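Local coordinates for probable endonuclease 4 (Thermotoga maritima, PDB 4HNO), which probably cleaves DNA at apurinic or apyrimidinic sites during repair, using a cluster of metal ions to hydrolyse the phosphodiester bond, at residues P21-F35 with E58-H72. Residues are numbered along the deposited sequence; the frame is centred on the assembly and turned at random.
Sequences PQDTVNIGGNSFQIF and EMKKHGIDWENAFCH. With ZN (zinc ion), chain B.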
ATOM      1  N   PRO A  21      -8.476  10.232 -11.939  1.00 10.88           N
ATOM      2  CA  PRO A  21      -9.491   9.283 -12.413  1.00 11.43           C
ATOM      3  C   PRO A  21      -9.409   9.013 -13.921  1.00 11.80           C
ATOM      4  O   PRO A  21      -9.446   7.858 -14.340  1.00 12.59           O
ATOM      5  CB  PRO A  21     -10.807   9.943 -11.976  1.00 11.82           C
ATOM      6  CG  PRO A  21     -10.400  10.707 -10.728  1.00 11.50           C
ATOM      7  CD  PRO A  21      -9.066  11.285 -11.098  1.00 11.29           C
ATOM      8  N   GLN A  22      -9.289  10.061 -14.728  1.00 12.52           N
ATOM      9  CA  GLN A  22      -9.152   9.864 -16.173  1.00 12.98           C
ATOM     10  C   GLN A  22      -7.867   9.114 -16.517  1.00 13.49           C
ATOM     11  O   GLN A  22      -7.856   8.251 -17.386  1.00 14.31           O
ATOM     12  CB  GLN A  22      -9.162  11.207 -16.900  1.00 13.88           C
ATOM     13  CG  GLN A  22      -8.954  11.098 -18.402  1.00 16.75           C
ATOM     14  CD  GLN A  22     -10.166  10.553 -19.120  1.00 19.32           C
ATOM     15  OE1 GLN A  22     -11.109  11.285 -19.375  1.00 22.47           O
ATOM     16  NE2 GLN A  22     -10.154   9.265 -19.428  1.00 22.39           N
ATOM     17  N   ASP A  23      -6.773   9.465 -15.852  1.00 12.86           N
ATOM     18  CA  ASP A  23      -5.510   8.795 -16.129  1.00 13.46           C
ATOM     19  C   ASP A  23      -5.618   7.299 -15.796  1.00 13.64           C
ATOM     20  O   ASP A  23      -5.073   6.460 -16.516  1.00 15.27           O
ATOM     21  CB  ASP A  23      -4.371   9.411 -15.322  1.00 14.18           C
ATOM     22  CG  ASP A  23      -4.009  10.823 -15.736  1.00 16.65           C
ATOM     23  OD1 ASP A  23      -4.392  11.265 -16.830  1.00 17.71           O
ATOM     24  OD2 ASP A  23      -3.313  11.499 -14.944  1.00 19.66           O
ATOM     25  N   THR A  24      -6.329   6.969 -14.725  1.00 12.78           N
ATOM     26  CA  THR A  24      -6.554   5.592 -14.319  1.00 12.98           C
ATOM     27  C   THR A  24      -7.323   4.842 -15.394  1.00 13.57           C
ATOM     28  O   THR A  24      -6.926   3.755 -15.832  1.00 14.16           O
ATOM     29  CB  THR A  24      -7.301   5.570 -12.978  1.00 13.02           C
ATOM     30  OG1 THR A  24      -6.434   6.057 -11.951  1.00 12.70           O
ATOM     31  CG2 THR A  24      -7.763   4.206 -12.604  1.00 13.17           C
ATOM     32  N   VAL A  25      -8.425   5.425 -15.844  1.00 13.17           N
ATOM     33  CA  VAL A  25      -9.207   4.793 -16.891  1.00 15.10           C
ATOM     34  C   VAL A  25      -8.347   4.606 -18.149  1.00 15.90           C
ATOM     35  O   VAL A  25      -8.407   3.568 -18.820  1.00 16.61           O
ATOM     36  CB  VAL A  25     -10.460   5.642 -17.194  1.00 16.51           C
ATOM     37  CG1 VAL A  25     -11.154   5.194 -18.467  1.00 20.01           C
ATOM     38  CG2 VAL A  25     -11.407   5.587 -16.018  1.00 16.52           C
ATOM     39  N   ASN A  26      -7.526   5.606 -18.462  1.00 15.31           N
ATOM     40  CA  ASN A  26      -6.701   5.567 -19.671  1.00 17.66           C
ATOM     41  C   ASN A  26      -5.641   4.483 -19.666  1.00 17.37           C
ATOM     42  O   ASN A  26      -5.229   4.045 -20.729  1.00 20.98           O
ATOM     43  CB  ASN A  26      -6.036   6.920 -19.943  1.00 19.65           C
ATOM     44  CG  ASN A  26      -7.009   7.952 -20.476  1.00 23.46           C
ATOM     45  OD1 ASN A  26      -8.123   7.620 -20.890  1.00 26.50           O
ATOM     46  ND2 ASN A  26      -6.588   9.213 -20.486  1.00 24.04           N
ATOM     47  N   ILE A  27      -5.192   4.056 -18.493  1.00 15.52           N
ATOM     48  CA  ILE A  27      -4.254   2.931 -18.439  1.00 15.81           C
ATOM     49  C   ILE A  27      -4.953   1.585 -18.300  1.00 15.38           C
ATOM     50  O   ILE A  27      -4.277   0.563 -18.214  1.00 16.81           O
ATOM     51  CB  ILE A  27      -3.163   3.079 -17.348  1.00 15.81           C
ATOM     52  CG1 ILE A  27      -3.721   2.979 -15.925  1.00 15.70           C
ATOM     53  CG2 ILE A  27      -2.370   4.354 -17.575  1.00 16.89           C
ATOM     54  CD1 ILE A  27      -2.631   2.827 -14.863  1.00 15.73           C
ATOM     55  N   GLY A  28      -6.287   1.574 -18.292  1.00 15.71           N
ATOM     56  CA  GLY A  28      -7.038   0.339 -18.170  1.00 16.32           C
ATOM     57  C   GLY A  28      -7.344  -0.065 -16.742  1.00 14.98           C
ATOM     58  O   GLY A  28      -7.666  -1.221 -16.480  1.00 16.80           O
ATOM     59  N   GLY A  29      -7.250   0.890 -15.818  1.00 14.83           N
ATOM     60  CA  GLY A  29      -7.475   0.602 -14.414  1.00 14.07           C
ATOM     61  C   GLY A  29      -8.838   1.032 -13.911  1.00 13.76           C
ATOM     62  O   GLY A  29      -9.557   1.797 -14.565  1.00 14.89           O
ATOM     63  N   ASN A  30      -9.155   0.561 -12.703  1.00 13.64           N
ATOM     64  CA  ASN A  30     -10.378   0.932 -11.995  1.00 13.37           C
ATOM     65  C   ASN A  30     -10.087   1.178 -10.515  1.00 13.01           C
ATOM     66  O   ASN A  30     -11.015   1.250  -9.715  1.00 13.97           O
ATOM     67  CB  ASN A  30     -11.468  -0.135 -12.183  1.00 14.00           C
ATOM     68  CG  ASN A  30     -11.045  -1.488 -11.657  1.00 13.90           C
ATOM     69  OD1 ASN A  30     -10.095  -1.606 -10.895  1.00 13.72           O
ATOM     70  ND2 ASN A  30     -11.748  -2.516 -12.073  1.00 16.95           N
ATOM     71  N   SER A  31      -8.798   1.344 -10.200  1.00 11.93           N
ATOM     72  CA  SER A  31      -8.301   1.542  -8.849  1.00 11.34           C
ATOM     73  C   SER A  31      -7.054   2.415  -8.967  1.00 10.95           C
ATOM     74  O   SER A  31      -6.446   2.478 -10.034  1.00 11.32           O
ATOM     75  CB  SER A  31      -7.878   0.189  -8.261  1.00 11.64           C
ATOM     76  OG  SER A  31      -8.932  -0.764  -8.292  1.00 12.83           O
ATOM     77  N   PHE A  32      -6.627   3.055  -7.882  1.00 10.30           N
ATOM     78  CA  PHE A  32      -5.372   3.793  -7.922  1.00  9.97           C
ATOM     79  C   PHE A  32      -4.845   4.058  -6.533  1.00  9.42           C
ATOM     80  O   PHE A  32      -5.598   4.006  -5.547  1.00  9.72           O
ATOM     81  CB  PHE A  32      -5.496   5.141  -8.674  1.00 10.44           C
ATOM     82  CG  PHE A  32      -6.492   6.116  -8.086  1.00 10.19           C
ATOM     83  CD1 PHE A  32      -6.166   6.893  -6.997  1.00 10.49           C
ATOM     84  CD2 PHE A  32      -7.727   6.292  -8.678  1.00 10.85           C
ATOM     85  CE1 PHE A  32      -7.072   7.812  -6.493  1.00 11.16           C
ATOM     86  CE2 PHE A  32      -8.631   7.202  -8.179  1.00 11.67           C
ATOM     87  CZ  PHE A  32      -8.303   7.966  -7.096  1.00 11.44           C
ATOM     88  N   GLN A  33      -3.555   4.373  -6.489  1.00  9.10           N
ATOM     89  CA  GLN A  33      -2.910   4.927  -5.304  1.00  8.87           C
ATOM     90  C   GLN A  33      -2.242   6.236  -5.701  1.00  9.12           C
ATOM     91  O   GLN A  33      -1.737   6.356  -6.810  1.00 10.03           O
ATOM     92  CB  GLN A  33      -1.887   3.934  -4.748  1.00  9.03           C
ATOM     93  CG  GLN A  33      -1.127   4.425  -3.523  1.00  9.08           C
ATOM     94  CD  GLN A  33      -0.223   3.329  -3.015  1.00  9.07           C
ATOM     95  OE1 GLN A  33      -0.571   2.597  -2.094  1.00 10.14           O
ATOM     96  NE2 GLN A  33       0.928   3.213  -3.650  1.00  9.24           N
ATOM     97  N   ILE A  34      -2.247   7.191  -4.780  1.00  8.60           N
ATOM     98  CA  ILE A  34      -1.595   8.481  -4.973  1.00  9.07           C
ATOM     99  C   ILE A  34      -0.877   8.871  -3.701  1.00  8.59           C
ATOM    100  O   ILE A  34      -1.253   8.473  -2.607  1.00  9.67           O
ATOM    101  CB  ILE A  34      -2.610   9.586  -5.329  1.00  9.42           C
ATOM    102  CG1 ILE A  34      -3.828   9.555  -4.405  1.00 10.24           C
ATOM    103  CG2 ILE A  34      -3.065   9.430  -6.777  1.00 10.74           C
ATOM    104  CD1 ILE A  34      -4.687  10.833  -4.433  1.00 12.37           C
ATOM    105  N   PHE A  35       0.141   9.717  -3.823  1.00  8.93           N
ATOM    106  CA  PHE A  35       0.641  10.450  -2.659  1.00  8.82           C
ATOM    107  C   PHE A  35      -0.366  11.563  -2.310  1.00  8.83           C
ATOM    108  O   PHE A  35      -1.123  12.004  -3.156  1.00 10.33           O
ATOM    109  CB  PHE A  35       2.028  11.035  -2.922  1.00  9.94           C
ATOM    110  CG  PHE A  35       3.133  10.000  -2.968  1.00 11.26           C
ATOM    111  CD1 PHE A  35       3.933   9.886  -4.081  1.00 13.33           C
ATOM    112  CD2 PHE A  35       3.395   9.175  -1.885  1.00 13.04           C
ATOM    113  CE1 PHE A  35       4.971   8.950  -4.109  1.00 15.40           C
ATOM    114  CE2 PHE A  35       4.408   8.241  -1.918  1.00 15.30           C
ATOM    115  CZ  PHE A  35       5.197   8.126  -3.028  1.00 16.11           C
ATOM    116  N   GLU A  58     -14.559  14.291 -10.836  1.00  9.89           N
ATOM    117  CA  GLU A  58     -13.945  13.359 -11.764  1.00  9.95           C
ATOM    118  C   GLU A  58     -14.081  11.909 -11.311  1.00  9.90           C
ATOM    119  O   GLU A  58     -14.246  11.014 -12.122  1.00 10.85           O
ATOM    120  CB  GLU A  58     -12.502  13.758 -12.000  1.00 10.38           C
ATOM    121  CG  GLU A  58     -12.361  15.026 -12.820  1.00 11.70           C
ATOM    122  CD  GLU A  58     -12.728  14.835 -14.284  1.00 13.48           C
ATOM    123  OE1 GLU A  58     -12.369  13.796 -14.868  1.00 14.46           O
ATOM    124  OE2 GLU A  58     -13.383  15.723 -14.854  1.00 19.72           O
ATOM    125  N   MET A  59     -14.000  11.675  -9.997  1.00  9.80           N
ATOM    126  CA  MET A  59     -14.260  10.353  -9.459  1.00 10.11           C
ATOM    127  C   MET A  59     -15.658   9.889  -9.839  1.00 10.32           C
ATOM    128  O   MET A  59     -15.872   8.729 -10.213  1.00 11.13           O
ATOM    129  CB  MET A  59     -14.105  10.347  -7.939  1.00 10.36           C
ATOM    130  CG  MET A  59     -12.674  10.432  -7.471  1.00 10.15           C
ATOM    131  SD  MET A  59     -11.751   8.896  -7.696  1.00 10.63           S
ATOM    132  CE  MET A  59     -12.449   7.898  -6.390  1.00 11.93           C
ATOM    133  N   LYS A  60     -16.619  10.790  -9.728  1.00 10.14           N
ATOM    134  CA  LYS A  60     -17.993  10.457 -10.062  1.00 10.58           C
ATOM    135  C   LYS A  60     -18.128  10.213 -11.570  1.00 11.11           C
ATOM    136  O   LYS A  60     -18.707   9.216 -11.998  1.00 11.99           O
ATOM    137  CB  LYS A  60     -18.941  11.568  -9.607  1.00 10.27           C
ATOM    138  CG  LYS A  60     -20.398  11.206  -9.768  1.00 10.53           C
ATOM    139  CD  LYS A  60     -21.296  12.370  -9.395  1.00 10.97           C
ATOM    140  CE  LYS A  60     -22.773  12.083  -9.580  1.00 12.57           C
ATOM    141  NZ  LYS A  60     -23.277  11.078  -8.636  1.00 14.24           N
ATOM    142  N   LYS A  61     -17.571  11.116 -12.369  1.00 10.67           N
ATOM    143  CA  LYS A  61     -17.670  11.004 -13.817  1.00 11.52           C
ATOM    144  C   LYS A  61     -17.159   9.658 -14.300  1.00 12.16           C
ATOM    145  O   LYS A  61     -17.766   9.023 -15.158  1.00 13.58           O
ATOM    146  CB  LYS A  61     -16.867  12.122 -14.481  1.00 12.02           C
ATOM    147  CG  LYS A  61     -16.791  12.013 -15.978  1.00 13.07           C
ATOM    148  CD  LYS A  61     -15.970  13.117 -16.609  1.00 13.99           C
ATOM    149  CE  LYS A  61     -15.840  12.927 -18.106  1.00 15.72           C
ATOM    150  NZ  LYS A  61     -14.963  13.966 -18.708  1.00 18.89           N
ATOM    151  N   HIS A  62     -16.024   9.228 -13.758  1.00 11.87           N
ATOM    152  CA  HIS A  62     -15.370   8.011 -14.213  1.00 12.94           C
ATOM    153  C   HIS A  62     -15.795   6.781 -13.444  1.00 13.36           C
ATOM    154  O   HIS A  62     -15.302   5.690 -13.713  1.00 15.40           O
ATOM    155  CB  HIS A  62     -13.864   8.205 -14.217  1.00 13.31           C
ATOM    156  CG  HIS A  62     -13.438   9.112 -15.317  1.00 13.03           C
ATOM    157  ND1 HIS A  62     -13.469   8.723 -16.640  1.00 15.55           N
ATOM    158  CD2 HIS A  62     -13.066  10.412 -15.310  1.00 13.94           C
ATOM    159  CE1 HIS A  62     -13.091   9.736 -17.397  1.00 17.36           C
ATOM    160  NE2 HIS A  62     -12.847  10.774 -16.618  1.00 15.56           N
ATOM    161  N   GLY A  63     -16.721   6.935 -12.508  1.00 12.71           N
ATOM    162  CA  GLY A  63     -17.303   5.801 -11.833  1.00 14.20           C
ATOM    163  C   GLY A  63     -16.324   5.022 -10.978  1.00 13.34           C
ATOM    164  O   GLY A  63     -16.498   3.827 -10.795  1.00 14.93           O
ATOM    165  N   ILE A  64     -15.310   5.691 -10.439  1.00 12.65           N
ATOM    166  CA  ILE A  64     -14.326   4.982  -9.633  1.00 12.54           C
ATOM    167  C   ILE A  64     -14.906   4.632  -8.268  1.00 11.86           C
ATOM    168  O   ILE A  64     -15.412   5.488  -7.570  1.00 14.74           O
ATOM    169  CB  ILE A  64     -13.066   5.827  -9.419  1.00 13.63           C
ATOM    170  CG1 ILE A  64     -12.507   6.337 -10.741  1.00 16.80           C
ATOM    171  CG2 ILE A  64     -12.022   5.038  -8.649  1.00 13.46           C
ATOM    172  CD1 ILE A  64     -12.075   5.277 -11.672  1.00 20.90           C
ATOM    173  N   ASP A  65     -14.787   3.370  -7.889  1.00 11.57           N
ATOM    174  CA  ASP A  65     -15.237   2.892  -6.597  1.00 11.96           C
ATOM    175  C   ASP A  65     -14.299   3.460  -5.518  1.00 10.94           C
ATOM    176  O   ASP A  65     -13.082   3.270  -5.580  1.00 11.36           O
ATOM    177  CB  ASP A  65     -15.179   1.361  -6.638  1.00 13.33           C
ATOM    178  CG  ASP A  65     -15.796   0.677  -5.428  1.00 14.78           C
ATOM    179  OD1 ASP A  65     -16.202  -0.498  -5.574  1.00 19.64           O
ATOM    180  OD2 ASP A  65     -15.823   1.247  -4.323  1.00 15.41           O
ATOM    181  N   TRP A  66     -14.864   4.163  -4.547  1.00 11.36           N
ATOM    182  CA  TRP A  66     -14.057   4.749  -3.480  1.00 11.12           C
ATOM    183  C   TRP A  66     -13.348   3.706  -2.603  1.00 11.51           C
ATOM    184  O   TRP A  66     -12.419   4.045  -1.892  1.00 12.06           O
ATOM    185  CB  TRP A  66     -14.917   5.671  -2.633  1.00 12.26           C
ATOM    186  CG  TRP A  66     -15.267   6.941  -3.346  1.00 11.95           C
ATOM    187  CD1 TRP A  66     -16.366   7.183  -4.116  1.00 13.37           C
ATOM    188  CD2 TRP A  66     -14.501   8.144  -3.366  1.00 10.74           C
ATOM    189  NE1 TRP A  66     -16.328   8.460  -4.616  1.00 13.11           N
ATOM    190  CE2 TRP A  66     -15.203   9.080  -4.148  1.00 11.47           C
ATOM    191  CE3 TRP A  66     -13.303   8.535  -2.767  1.00 10.90           C
ATOM    192  CZ2 TRP A  66     -14.740  10.371  -4.358  1.00 11.43           C
ATOM    193  CZ3 TRP A  66     -12.844   9.820  -2.977  1.00 10.67           C
ATOM    194  CH2 TRP A  66     -13.571  10.727  -3.748  1.00 10.91           C
ATOM    195  N   GLU A  67     -13.757   2.437  -2.669  1.00 10.96           N
ATOM    196  CA  GLU A  67     -13.014   1.386  -1.965  1.00 11.75           C
ATOM    197  C   GLU A  67     -11.756   0.974  -2.697  1.00 11.10           C
ATOM    198  O   GLU A  67     -11.005   0.159  -2.200  1.00 13.34           O
ATOM    199  CB  GLU A  67     -13.886   0.160  -1.750  1.00 13.53           C
ATOM    200  CG  GLU A  67     -14.910   0.365  -0.679  1.00 14.11           C
ATOM    201  CD  GLU A  67     -14.277   0.658   0.657  1.00 14.51           C
ATOM    202  OE1 GLU A  67     -13.468  -0.176   1.130  1.00 15.57           O
ATOM    203  OE2 GLU A  67     -14.557   1.741   1.215  1.00 17.92           O
ATOM    204  N   ASN A  68     -11.536   1.549  -3.871  1.00 11.10           N
ATOM    205  CA  ASN A  68     -10.408   1.208  -4.717  1.00 10.98           C
ATOM    206  C   ASN A  68      -9.414   2.361  -4.881  1.00 10.70           C
ATOM    207  O   ASN A  68      -8.561   2.288  -5.766  1.00 10.84           O
ATOM    208  CB  ASN A  68     -10.877   0.792  -6.117  1.00 11.20           C
ATOM    209  CG  ASN A  68     -11.817  -0.421  -6.127  1.00 11.52           C
ATOM    210  OD1 ASN A  68     -12.154  -1.043  -5.106  1.00 12.84           O
ATOM    211  ND2 ASN A  68     -12.253  -0.752  -7.329  1.00 14.13           N
ATOM    212  N   ALA A  69      -9.536   3.390  -4.042  1.00 10.06           N
ATOM    213  CA  ALA A  69      -8.715   4.584  -4.129  1.00 10.15           C
ATOM    214  C   ALA A  69      -7.953   4.736  -2.819  1.00  9.13           C
ATOM    215  O   ALA A  69      -8.551   4.720  -1.741  1.00 10.11           O
ATOM    216  CB  ALA A  69      -9.589   5.811  -4.392  1.00 11.44           C
ATOM    217  N   PHE A  70      -6.641   4.886  -2.919  1.00  8.87           N
ATOM    218  CA  PHE A  70      -5.777   4.846  -1.757  1.00  8.60           C
ATOM    219  C   PHE A  70      -4.760   5.975  -1.807  1.00  8.33           C
ATOM    220  O   PHE A  70      -4.266   6.311  -2.884  1.00  9.06           O
ATOM    221  CB  PHE A  70      -4.983   3.506  -1.736  1.00  8.88           C
ATOM    222  CG  PHE A  70      -5.852   2.296  -1.821  1.00  8.73           C
ATOM    223  CD1 PHE A  70      -6.230   1.782  -3.050  1.00 10.16           C
ATOM    224  CD2 PHE A  70      -6.310   1.659  -0.671  1.00  9.59           C
ATOM    225  CE1 PHE A  70      -7.007   0.659  -3.143  1.00 11.07           C
ATOM    226  CE2 PHE A  70      -7.096   0.542  -0.752  1.00 10.27           C
ATOM    227  CZ  PHE A  70      -7.441   0.041  -2.004  1.00 11.20           C
ATOM    228  N   CYS A  71      -4.370   6.488  -0.646  1.00  8.79           N
ATOM    229  CA  CYS A  71      -3.192   7.319  -0.548  1.00  8.47           C
ATOM    230  C   CYS A  71      -2.051   6.519   0.065  1.00  8.18           C
ATOM    231  O   CYS A  71      -2.273   5.669   0.923  1.00  9.75           O
ATOM    232  CB  CYS A  71      -3.406   8.573   0.294  0.74  8.72           C
ATOM    233  SG  CYS A  71      -4.192   9.956  -0.557  0.74  9.21           S
ATOM    234  N   HIS A  72      -0.836   6.793  -0.380  1.00  8.53           N
ATOM    235  CA  HIS A  72       0.391   6.304   0.257  1.00  8.36           C
ATOM    236  C   HIS A  72       1.032   7.478   0.982  1.00  8.52           C
ATOM    237  O   HIS A  72       1.189   8.546   0.428  1.00  9.96           O
ATOM    238  CB  HIS A  72       1.373   5.753  -0.778  1.00  9.21           C
ATOM    239  CG  HIS A  72       2.441   4.858  -0.214  1.00  9.05           C
ATOM    240  ND1 HIS A  72       3.362   5.257   0.726  1.00  9.52           N
ATOM    241  CD2 HIS A  72       2.729   3.562  -0.486  1.00  9.29           C
ATOM    242  CE1 HIS A  72       4.164   4.233   1.012  1.00  9.55           C
ATOM    243  NE2 HIS A  72       3.806   3.187   0.284  1.00  9.35           N
TER
HETATM  244 ZN    ZN B 301       4.762   1.373   0.348  0.94  8.66          ZN
HETATM  245  O   HOH W   1      -9.921  12.803 -14.306  0.90 12.85           O
HETATM  246  O   HOH W   2     -12.498  13.418 -17.479  0.76 16.16           O
HETATM  247  O   HOH W   3     -13.290  12.234 -20.581  0.98 35.67           O
HETATM  248  O   HOH W   4     -13.697   1.581  -9.876  0.91 15.10           O
HETATM  249  O   HOH W   5       5.209   0.596  -1.349  0.88  8.73           O
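Strands 31-34 and 69-72 are neighbouring parallel staves of a TIM barrel, and Phe32, Gln33 and Ile34 pair with Ala69, Phe70 and Cys71. Four backbone hydrogen bonds stitch them together, from Phe32 N to Asn68 O (3.0 Å) at one end to His72 N to Ile34 O (2.8 Å) at the other. Phe32 points to the helix side of the sheet. Its chi1 of 60° puts CG between backbone N and carbonyl carbon, and from there the ring reaches across to Met59, Ile64 and Ala69. Ala69 CB lies over one face in a CH-pi contact, 4.1 Å from the centroid of the Phe32 ring, while Met59 SD meets the ring edge in its plane, 3.6 Å from Phe32 CE2. This Met-aromatic contact ties helix 49-61, the connecting helix of the beta-alpha-beta crossover, to the strand before it. The same sulfur also touches Pro21 CG, bringing in helix 20-26. Farther along the two helices, His62 lays one ring face against Gln22 CA, with Lys61 CG over the opposite face. A water in the plane of the imidazole sits 2.8 Å from His62 NE2 and donates to both Glu58 OE1 and Gln22 OE1, while Lys61 NZ donates to it. Gln33 and His72 face the barrel interior. The extended Gln33 chain carries its amide to His72, planes 88° apart, with Gln33 NE2 at the ring edge, 3.7 Å from His72 CD2; the amide itself is held by His218, His10 and Glu263. With CG anti to the backbone N (chi1 -162°), His72 sends NE2 to the zinc ion at 2.0 Å, where His112, Glu147 and a water complete the site. Beside it, the edge of the Phe35 ring meets His72 O, which is buried without a hydrogen-bond partner.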